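Local coordinates for TsrE (Streptomyces laurentii, PDB 7CWW), which probably acts as a cyclase in the biosynthesis of a thiopeptide antibiotic, at residues V137-D140 with F141-T145; L205-L208 with V209-S213. All blocks are in the same frame, centred on the assembly; numbering follows the deposited sequence.

Contact 1. Residues V137-D140 with F141-T145; sequences VAFD and FLVCT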
loop_
_atom_site.group_PDB
_atom_site.type_symbol
_atom_site.label_atom_id
_atom_site.label_comp_id
_atom_site.label_asym_id
_atom_site.label_seq_id
_atom_site.Cartn_x
_atom_site.Cartn_y
_atom_site.Cartn_z
ATOM N N VAL A 137 -0.689 -13.245 -4.917
ATOM C CA VAL A 137 0.577 -12.520 -4.894
ATOM C C VAL A 137 0.504 -11.363 -3.910
ATOM O O VAL A 137 1.441 -11.129 -3.136
ATOM C CB VAL A 137 0.942 -12.055 -6.317
ATOM C CG1 VAL A 137 2.001 -10.978 -6.270
ATOM C CG2 VAL A 137 1.438 -13.245 -7.130
ATOM N N ALA A 138 -0.623 -10.643 -3.894
ATOM C CA ALA A 138 -0.777 -9.529 -2.964
ATOM C C ALA A 138 -0.830 -10.022 -1.526
ATOM O O ALA A 138 -0.200 -9.438 -0.634
ATOM C CB ALA A 138 -2.043 -8.728 -3.311
ATOM N N PHE A 139 -1.585 -11.093 -1.278
ATOM C CA PHE A 139 -1.606 -11.699 0.051
ATOM C C PHE A 139 -0.189 -12.018 0.515
ATOM O O PHE A 139 0.193 -11.695 1.647
ATOM C CB PHE A 139 -2.473 -12.965 0.026
ATOM C CG PHE A 139 -2.684 -13.608 1.386
ATOM C CD1 PHE A 139 -3.710 -13.180 2.215
ATOM C CD2 PHE A 139 -1.885 -14.653 1.807
ATOM C CE1 PHE A 139 -3.933 -13.774 3.461
ATOM C CE2 PHE A 139 -2.096 -15.266 3.052
ATOM C CZ PHE A 139 -3.120 -14.821 3.879
ATOM N N ASP A 140 0.619 -12.607 -0.376
ATOM C CA ASP A 140 1.987 -12.986 -0.023
ATOM C C ASP A 140 2.798 -11.789 0.457
ATOM O O ASP A 140 3.427 -11.840 1.521
ATOM C CB ASP A 140 2.686 -13.631 -1.220
ATOM C CG ASP A 140 2.236 -15.060 -1.473
ATOM O OD1 ASP A 140 1.443 -15.603 -0.672
ATOM O OD2 ASP A 140 2.664 -15.626 -2.500
ATOM N N PHE A 141 2.840 -10.705 -0.328
ATOM C CA PHE A 141 3.768 -9.652 0.078
ATOM C C PHE A 141 3.216 -8.817 1.225
ATOM O O PHE A 141 4.000 -8.290 2.024
ATOM C CB PHE A 141 4.208 -8.803 -1.133
ATOM C CG PHE A 141 3.206 -7.752 -1.621
ATOM C CD1 PHE A 141 3.048 -6.538 -0.962
ATOM C CD2 PHE A 141 2.532 -7.937 -2.819
ATOM C CE1 PHE A 141 2.167 -5.555 -1.456
ATOM C CE2 PHE A 141 1.642 -6.961 -3.318
ATOM C CZ PHE A 141 1.466 -5.775 -2.626
ATOM N N LEU A 142 1.891 -8.730 1.368
ATOM C CA LEU A 142 1.328 -8.020 2.509
ATOM C C LEU A 142 1.628 -8.754 3.815
ATOM O O LEU A 142 2.037 -8.133 4.806
ATOM C CB LEU A 142 -0.183 -7.839 2.329
ATOM C CG LEU A 142 -0.605 -6.848 1.250
ATOM C CD1 LEU A 142 -2.119 -6.896 1.134
ATOM C CD2 LEU A 142 -0.085 -5.418 1.558
ATOM N N VAL A 143 1.423 -10.074 3.845
ATOM C CA VAL A 143 1.725 -10.826 5.070
ATOM C C VAL A 143 3.190 -10.638 5.451
ATOM O O VAL A 143 3.525 -10.285 6.594
ATOM C CB VAL A 143 1.377 -12.317 4.891
ATOM C CG1 VAL A 143 2.002 -13.145 5.998
ATOM C CG2 VAL A 143 -0.148 -12.530 4.868
ATOM N N CYS A 144 4.086 -10.867 4.488
ATOM C CA CYS A 144 5.513 -10.723 4.724
ATOM C C CYS A 144 5.912 -9.304 5.118
ATOM O O CYS A 144 6.829 -9.134 5.929
ATOM C CB CYS A 144 6.256 -11.156 3.463
ATOM S SG CYS A 144 6.042 -12.940 3.197
ATOM N N THR A 145 5.247 -8.279 4.568
ATOM C CA THR A 145 5.631 -6.915 4.925
ATOM C C THR A 145 5.394 -6.638 6.408
ATOM O O THR A 145 6.229 -6.006 7.074
ATOM C CB THR A 145 4.873 -5.916 4.054
ATOM O OG1 THR A 145 5.319 -6.055 2.703
ATOM C CG2 THR A 145 5.140 -4.477 4.508
#

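Contact 2. Residues L205-L208 with V209-S213; sequences LRTL and VEQMS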
loop_
_atom_site.group_PDB
_atom_site.type_symbol
_atom_site.label_atom_id
_atom_site.label_comp_id
_atom_site.label_asym_id
_atom_site.label_seq_id
_atom_site.Cartn_x
_atom_site.Cartn_y
_atom_site.Cartn_z
ATOM N N LEU A 205 -0.823 -18.453 5.395
ATOM C CA LEU A 205 -0.251 -17.416 6.250
ATOM C C LEU A 205 0.839 -17.972 7.162
ATOM O O LEU A 205 1.903 -17.363 7.313
ATOM C CB LEU A 205 -1.353 -16.751 7.082
ATOM C CG LEU A 205 -0.838 -15.665 8.040
ATOM C CD1 LEU A 205 -1.544 -14.318 7.835
ATOM C CD2 LEU A 205 -0.947 -16.120 9.486
ATOM N N ARG A 206 0.589 -19.120 7.801
ATOM C CA ARG A 206 1.589 -19.640 8.729
ATOM C C ARG A 206 2.884 -19.953 7.994
ATOM O O ARG A 206 3.982 -19.742 8.527
ATOM C CB ARG A 206 1.064 -20.887 9.453
ATOM C CG ARG A 206 2.061 -21.454 10.469
ATOM C CD ARG A 206 1.417 -22.336 11.538
ATOM N NE ARG A 206 2.086 -22.130 12.821
ATOM C CZ ARG A 206 1.481 -21.770 13.946
ATOM N NH1 ARG A 206 2.196 -21.599 15.048
ATOM N NH2 ARG A 206 0.167 -21.593 13.980
ATOM N N THR A 207 2.771 -20.434 6.757
ATOM C CA THR A 207 3.952 -20.796 5.977
ATOM C C THR A 207 4.758 -19.562 5.588
ATOM O O THR A 207 5.993 -19.590 5.604
ATOM C CB THR A 207 3.523 -21.570 4.742
ATOM O OG1 THR A 207 3.101 -22.873 5.154
ATOM C CG2 THR A 207 4.679 -21.681 3.747
ATOM N N LEU A 208 4.075 -18.473 5.229
ATOM C CA LEU A 208 4.778 -17.231 4.936
ATOM C C LEU A 208 5.486 -16.697 6.170
ATOM O O LEU A 208 6.622 -16.221 6.083
ATOM C CB LEU A 208 3.800 -16.183 4.410
ATOM C CG LEU A 208 3.211 -16.438 3.025
ATOM C CD1 LEU A 208 1.966 -15.575 2.835
ATOM C CD2 LEU A 208 4.275 -16.117 1.979
ATOM N N VAL A 209 4.820 -16.752 7.323
ATOM C CA VAL A 209 5.441 -16.275 8.554
ATOM C C VAL A 209 6.659 -17.123 8.886
ATOM O O VAL A 209 7.714 -16.599 9.272
ATOM C CB VAL A 209 4.415 -16.262 9.702
ATOM C CG1 VAL A 209 5.102 -15.881 11.014
ATOM C CG2 VAL A 209 3.264 -15.291 9.384
ATOM N N GLU A 210 6.547 -18.447 8.719
ATOM C CA GLU A 210 7.715 -19.296 8.915
ATOM C C GLU A 210 8.832 -18.921 7.945
ATOM O O GLU A 210 10.010 -18.873 8.324
ATOM C CB GLU A 210 7.339 -20.774 8.747
ATOM C CG GLU A 210 8.537 -21.720 8.634
ATOM C CD GLU A 210 9.234 -21.973 9.972
ATOM O OE1 GLU A 210 10.462 -22.251 9.973
ATOM O OE2 GLU A 210 8.558 -21.887 11.023
ATOM N N GLN A 211 8.487 -18.657 6.686
ATOM C CA GLN A 211 9.516 -18.300 5.710
ATOM C C GLN A 211 10.123 -16.935 6.006
ATOM O O GLN A 211 11.215 -16.628 5.518
ATOM C CB GLN A 211 8.918 -18.328 4.298
ATOM C CG GLN A 211 8.543 -19.744 3.815
ATOM C CD GLN A 211 7.720 -19.722 2.526
ATOM O OE1 GLN A 211 7.124 -18.706 2.173
ATOM N NE2 GLN A 211 7.696 -20.846 1.818
ATOM N N MET A 212 9.432 -16.119 6.800
ATOM C CA MET A 212 9.905 -14.820 7.258
ATOM C C MET A 212 10.554 -14.883 8.643
ATOM O O MET A 212 10.652 -13.852 9.322
ATOM C CB MET A 212 8.742 -13.825 7.280
ATOM C CG MET A 212 8.229 -13.446 5.905
ATOM S SD MET A 212 9.472 -12.638 4.901
ATOM C CE MET A 212 9.984 -11.297 5.968
ATOM N N SER A 213 11.007 -16.062 9.079
ATOM C CA SER A 213 11.451 -16.189 10.471
ATOM C C SER A 213 12.691 -15.350 10.770
ATOM O O SER A 213 12.878 -14.926 11.913
ATOM C CB SER A 213 11.711 -17.661 10.813
ATOM O OG SER A 213 10.475 -18.363 10.796
#

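Contact 1. Residues V137-D140 with F141-T145
One turn along the helix, the methyl CG2 of V143 settles over a face of the F139 ring, a CH-pi contact with CG2 3.9 Å from the ring centroid and 16° off its normal. It sits toward the rim rather than dead centre, its nearest ring atom being CE2 of F139 at 3.8 Å. The phenyl gets there because F139 CG lies anti to the backbone N (chi1 -174°), which brings one face of the ring under the V143 methyl. The other aromatic, F141, leans back the opposite way along the chain. With chi1 at 78° its CG is wedged between its own N and carbonyl carbon, and the ring lies against A138: CE2 of F141 comes to 4.1 Å from CB of A138, while the carbonyl O of A138 stands over one face near the rim. That same oxygen accepts the N-H of L142 at 3.0 Å, and F139 O likewise takes the N-H of V143. Further along, T145 doubles the grip on F141 O: its N bonds at 2.8 Å and its OG1 at 2.7 Å, from opposite faces of the carbonyl plane. OG1 also has a hydrogen bond with NE1 of W229, so the buried hydroxyl is used twice. In the next shell, R204 holds the carboxylate of D140 in a salt bridge, H323 meets the F141 ring edge-to-face, and L201 and I341 pack on F139. L142 faces L337 and I341, with its side chain about 5 Å from the bound polyether. This is the i to i+4 ladder of a largely buried segment of alpha-helix 131-149, packed against helices 183-211, 224-245 and 331-349, next to the polyether.

Contact 2. Residues L205-L208 with V209-S213
Q211 turns back over T207 because its CG stands anti to its carbonyl carbon (chi1 -68°) and its chain runs extended beyond CG, while T207 offers its methyl CG2 from the position opposite its own N. The amide therefore lies across the preceding turn, with NE2 of Q211 3.7 Å from CG2 of T207, and OE1 of Q211 3.9 Å from CD2 of L208. This is the C-terminal end of alpha-helix 183-211, still carried by i to i+4 bonds. The N-H of V209 meets the O of L205 at 3.0 Å, and L205 CD2 touches V209 CG2 on the same side of the helix, where Y349 packs against both. R206 points outward to a salt bridge with E348. At the end the ladder frays: M212, the first residue to leave helical angles, gives L208 O only a weak bond, with an N-H...O angle of 129°. Its side chain, bent at chi2 and chi3, is buried against C144, V147, L219 and V222. Just beyond, S213 folds back on E210: its N lies 3.1 Å and its OG 2.6 Å from E210 O, both approaching from the same face of that carbonyl.

Contact 1 lies deep in the protein and contact 2 is only partly buried, yet they sit on adjoining helices, 131-149 and 183-211, with centres 11 Å apart. They touch directly: C144 SG packs 3.5 Å from CG of M212, and V143 CG2 meets L205 CD1 at 3.7 Å. Aromatic rings and a buried hydroxyl distinguish the mid-helix contact. At the helix terminus, aliphatic packing inward goes with polar groups at the outer side. Neither contact has a salt bridge within it, but each sends one to another helix: D140 of contact 1 to R204 on helix 183-211, R206 of contact 2 to E348 on helix 331-349, which also packs on both.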